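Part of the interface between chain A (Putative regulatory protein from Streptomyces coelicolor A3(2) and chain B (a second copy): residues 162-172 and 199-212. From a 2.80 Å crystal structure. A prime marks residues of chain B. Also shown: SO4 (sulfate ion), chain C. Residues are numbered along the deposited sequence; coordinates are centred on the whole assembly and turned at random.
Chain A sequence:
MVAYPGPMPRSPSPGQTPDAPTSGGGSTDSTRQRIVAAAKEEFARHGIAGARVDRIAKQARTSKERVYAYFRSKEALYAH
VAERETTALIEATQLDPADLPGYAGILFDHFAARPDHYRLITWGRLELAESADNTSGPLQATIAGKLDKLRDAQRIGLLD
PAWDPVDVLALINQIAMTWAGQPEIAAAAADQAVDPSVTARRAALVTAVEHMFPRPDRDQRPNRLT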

# COMPACT_ATOMS: atom_id res chain seq x y z
N ALA A 162 12.38 -8.10 -22.15
CA ALA A 162 12.77 -6.73 -21.83
C ALA A 162 12.49 -6.35 -20.38
O ALA A 162 13.21 -5.56 -19.84
CB ALA A 162 12.09 -5.76 -22.79
N TRP A 163 11.45 -6.92 -19.74
CA TRP A 163 11.12 -6.59 -18.34
C TRP A 163 12.14 -7.10 -17.36
O TRP A 163 12.68 -8.19 -17.51
CB TRP A 163 9.80 -7.23 -17.91
CG TRP A 163 8.61 -6.74 -18.60
CD1 TRP A 163 7.94 -7.38 -19.60
CD2 TRP A 163 7.91 -5.52 -18.36
NE1 TRP A 163 6.86 -6.62 -20.01
CE2 TRP A 163 6.81 -5.48 -19.26
CE3 TRP A 163 8.10 -4.45 -17.47
CZ2 TRP A 163 5.91 -4.40 -19.30
CZ3 TRP A 163 7.20 -3.39 -17.50
CH2 TRP A 163 6.12 -3.37 -18.42
N ASP A 164 12.39 -6.35 -16.30
CA ASP A 164 13.11 -6.94 -15.20
C ASP A 164 12.12 -7.70 -14.32
O ASP A 164 11.13 -7.15 -13.86
CB ASP A 164 13.83 -5.89 -14.37
CG ASP A 164 14.97 -6.48 -13.57
OD1 ASP A 164 14.76 -7.40 -12.74
OD2 ASP A 164 16.10 -6.00 -13.79
N PRO A 165 12.39 -8.99 -14.11
CA PRO A 165 11.62 -9.81 -13.21
C PRO A 165 11.25 -9.03 -11.95
O PRO A 165 10.08 -9.00 -11.56
CB PRO A 165 12.60 -10.93 -12.87
CG PRO A 165 13.33 -11.11 -14.13
CD PRO A 165 13.49 -9.76 -14.73
N VAL A 166 12.26 -8.41 -11.33
CA VAL A 166 12.11 -7.58 -10.15
C VAL A 166 10.92 -6.62 -10.30
O VAL A 166 10.07 -6.53 -9.41
CB VAL A 166 13.45 -6.84 -9.82
CG1 VAL A 166 13.28 -5.81 -8.74
CG2 VAL A 166 14.49 -7.83 -9.37
N ASP A 167 10.85 -5.92 -11.42
CA ASP A 167 9.75 -4.99 -11.66
C ASP A 167 8.40 -5.73 -11.84
O ASP A 167 7.36 -5.28 -11.32
CB ASP A 167 10.05 -4.06 -12.85
CG ASP A 167 11.25 -3.12 -12.59
OD1 ASP A 167 11.23 -2.35 -11.60
OD2 ASP A 167 12.23 -3.14 -13.39
N VAL A 168 8.43 -6.85 -12.55
CA VAL A 168 7.22 -7.62 -12.86
C VAL A 168 6.54 -8.10 -11.57
O VAL A 168 5.34 -7.89 -11.36
CB VAL A 168 7.54 -8.83 -13.80
CG1 VAL A 168 6.30 -9.63 -14.10
CG2 VAL A 168 8.21 -8.36 -15.07
N LEU A 169 7.34 -8.71 -10.70
CA LEU A 169 6.85 -9.23 -9.44
C LEU A 169 6.24 -8.14 -8.55
O LEU A 169 5.07 -8.22 -8.18
CB LEU A 169 7.97 -9.96 -8.70
CG LEU A 169 7.56 -10.63 -7.40
CD1 LEU A 169 6.72 -11.85 -7.72
CD2 LEU A 169 8.76 -10.98 -6.51
N ALA A 170 7.04 -7.11 -8.25
CA ALA A 170 6.61 -5.96 -7.45
C ALA A 170 5.31 -5.34 -7.93
O ALA A 170 4.35 -5.21 -7.16
CB ALA A 170 7.70 -4.93 -7.44
N LEU A 171 5.29 -4.96 -9.21
CA LEU A 171 4.11 -4.38 -9.84
C LEU A 171 2.85 -5.21 -9.65
O LEU A 171 1.83 -4.72 -9.13
CB LEU A 171 4.35 -4.17 -11.35
CG LEU A 171 5.40 -3.11 -11.69
CD1 LEU A 171 5.92 -3.29 -13.12
CD2 LEU A 171 4.90 -1.66 -11.42
N ILE A 172 2.91 -6.47 -10.05
CA ILE A 172 1.73 -7.30 -9.99
C ILE A 172 1.17 -7.45 -8.54
O ILE A 172 -0.04 -7.33 -8.30
CB ILE A 172 1.98 -8.63 -10.69
CG1 ILE A 172 2.28 -8.36 -12.17
CG2 ILE A 172 0.76 -9.55 -10.54
CD1 ILE A 172 2.72 -9.57 -12.95
N THR B 199 15.70 5.15 -11.55
CA THR B 199 14.93 5.59 -12.71
C THR B 199 14.64 4.43 -13.65
O THR B 199 13.75 4.55 -14.53
CB THR B 199 15.68 6.71 -13.47
OG1 THR B 199 14.97 7.03 -14.67
CG2 THR B 199 17.02 6.20 -13.97
N ALA B 200 15.35 3.33 -13.50
CA ALA B 200 14.95 2.05 -14.07
C ALA B 200 13.59 1.54 -13.51
O ALA B 200 12.75 1.04 -14.28
CB ALA B 200 16.07 0.97 -13.91
N ARG B 201 13.39 1.68 -12.18
CA ARG B 201 12.09 1.38 -11.55
C ARG B 201 11.03 2.26 -12.19
O ARG B 201 9.91 1.82 -12.47
CB ARG B 201 12.08 1.61 -10.02
CG ARG B 201 13.24 1.01 -9.19
CD ARG B 201 13.28 -0.53 -9.12
NE ARG B 201 13.39 -1.14 -10.45
CZ ARG B 201 14.54 -1.42 -11.09
NH1 ARG B 201 15.71 -1.15 -10.50
NH2 ARG B 201 14.51 -1.97 -12.31
N ARG B 202 11.41 3.52 -12.43
CA ARG B 202 10.49 4.52 -12.96
C ARG B 202 10.07 4.13 -14.37
O ARG B 202 8.86 4.16 -14.69
CB ARG B 202 11.13 5.91 -12.96
CG ARG B 202 10.13 7.05 -13.17
CD ARG B 202 10.84 8.37 -13.31
NE ARG B 202 9.93 9.52 -13.33
CZ ARG B 202 9.17 9.89 -14.37
NH1 ARG B 202 9.19 9.17 -15.47
NH2 ARG B 202 8.39 10.96 -14.29
N ALA B 203 11.07 3.76 -15.18
CA ALA B 203 10.79 3.38 -16.57
C ALA B 203 9.77 2.23 -16.67
O ALA B 203 8.79 2.31 -17.42
CB ALA B 203 12.05 3.03 -17.28
N ALA B 204 9.99 1.20 -15.85
CA ALA B 204 9.18 0.01 -15.84
C ALA B 204 7.77 0.47 -15.55
O ALA B 204 6.84 0.16 -16.27
CB ALA B 204 9.67 -0.96 -14.76
N LEU B 205 7.65 1.25 -14.50
CA LEU B 205 6.35 1.63 -14.02
C LEU B 205 5.58 2.44 -15.07
O LEU B 205 4.39 2.19 -15.32
CB LEU B 205 6.53 2.43 -12.75
CG LEU B 205 5.49 3.50 -12.53
CD1 LEU B 205 4.07 2.95 -12.49
CD2 LEU B 205 5.84 4.12 -11.20
N VAL B 206 6.27 3.39 -15.69
CA VAL B 206 5.66 4.21 -16.69
C VAL B 206 5.29 3.35 -17.90
O VAL B 206 4.22 3.54 -18.52
CB VAL B 206 6.56 5.36 -17.05
CG1 VAL B 206 6.08 6.02 -18.32
CG2 VAL B 206 6.59 6.35 -15.92
N THR B 207 6.16 2.39 -18.22
CA THR B 207 5.95 1.52 -19.36
C THR B 207 4.75 0.66 -19.09
O THR B 207 3.92 0.46 -19.97
CB THR B 207 7.18 0.65 -19.61
OG1 THR B 207 8.29 1.50 -19.93
CG2 THR B 207 6.95 -0.31 -20.76
N ALA B 208 4.63 0.17 -17.86
CA ALA B 208 3.50 -0.65 -17.48
C ALA B 208 2.17 0.10 -17.64
O ALA B 208 1.15 -0.48 -18.06
CB ALA B 208 3.67 -1.15 -16.05
N VAL B 209 2.18 1.38 -17.30
CA VAL B 209 0.96 2.16 -17.33
C VAL B 209 0.65 2.46 -18.78
O VAL B 209 -0.53 2.43 -19.19
CB VAL B 209 1.04 3.45 -16.49
CG1 VAL B 209 -0.22 4.31 -16.65
CG2 VAL B 209 1.23 3.11 -15.03
N GLU B 210 1.70 2.70 -19.56
CA GLU B 210 1.56 2.77 -21.01
C GLU B 210 0.88 1.51 -21.55
O GLU B 210 -0.02 1.60 -22.39
CB GLU B 210 2.89 3.02 -21.70
CG GLU B 210 2.88 2.76 -23.23
CD GLU B 210 1.89 3.64 -24.04
OE1 GLU B 210 1.61 4.81 -23.64
OE2 GLU B 210 1.38 3.17 -25.10
N HIS B 211 1.27 0.33 -21.07
CA HIS B 211 0.62 -0.89 -21.54
C HIS B 211 -0.84 -0.96 -21.18
O HIS B 211 -1.64 -1.36 -22.00
CB HIS B 211 1.37 -2.15 -21.12
CG HIS B 211 2.60 -2.39 -21.92
ND1 HIS B 211 3.85 -1.95 -21.52
CD2 HIS B 211 2.78 -3.00 -23.11
CE1 HIS B 211 4.74 -2.29 -22.43
NE2 HIS B 211 4.12 -2.93 -23.40
N MSE B 212 -1.21 -0.54 -19.98
CA MSE B 212 -2.62 -0.55 -19.62
C MSE B 212 -3.50 0.38 -20.43
O MSE B 212 -4.48 -0.05 -21.04
CB MSE B 212 -2.78 -0.18 -18.18
CG MSE B 212 -2.74 -1.35 -17.31
SE MSE B 212 -2.21 -0.62 -15.61
CE MSE B 212 -3.86 0.26 -15.00
S SO4 C . 19.69 6.39 -9.76
O1 SO4 C . 19.69 7.84 -9.59
O2 SO4 C . 21.00 5.89 -10.20
O3 SO4 C . 19.30 5.75 -8.50
O4 SO4 C . 18.71 6.05 -10.78

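Helices that cross between subunits often combine small residues at the contact with longer side chains that reach across. The contact between chain A and its second copy illustrates this: the helix beginning at Pro165 meets the part of the chain B helix from Thr199′ to Met212′ (a selenomethionine) at 58°, the axes 10.2 Å apart at their closest.

At the start of the stretch, Thr199′ is out of reach of chain A; its backbone N donates to O4 of a sulfate ion (3.2 Å). Arg201′ makes the first strong contact. Its CA-to-CB bond points sideways, but the m, m, p bends of its side chain bring the guanidinium to Asp167. Arg201′ NE donates to Asp167 OD1 (2.7 Å) and Arg201′ NH2 to Asp167 OD2 (2.8 Å), a two-pronged salt bridge with the carboxylate at the guanidinium edge. Both residues are buried, where an unpaired charge would be costly, and the salt bridge pairs them; Arg201′ NH1 is bonded elsewhere in the structure. Asp164, whose OD1 caps its own helix by accepting from Val166 N (3.0 Å), adds only a looser charge proximity.

One turn on, Ala204′ points toward chain A, and its CB lies 3.4 Å from Asp167 CG; a methyl group suits so close an approach. Leu205′ points away, yet its CA still meets Leu171 CD2 at 4.4 Å.

Trp163 lies along the helix from Ala204′ to His211′, the end of its side chain reaching nearer than its sideways CA-to-CB bond suggests. Its CZ3 is 3.8 Å from Ala204′ O, which lies at the ring edge, and its CH2 is 3.9 Å from Thr207′ CG2 and 4.1 Å from Ala208′ CB. That same Ala208′ CB also packs against Leu171 CD1 (4.3 Å), so one small residue serves two large apolar partners. Finally, His211′ ND1, which donates to Thr207′ O (2.9 Å) within its own helix, sits 3.9 Å from Trp163 CZ2, the two rings meeting obliquely. Together the stretches bury 392 Å².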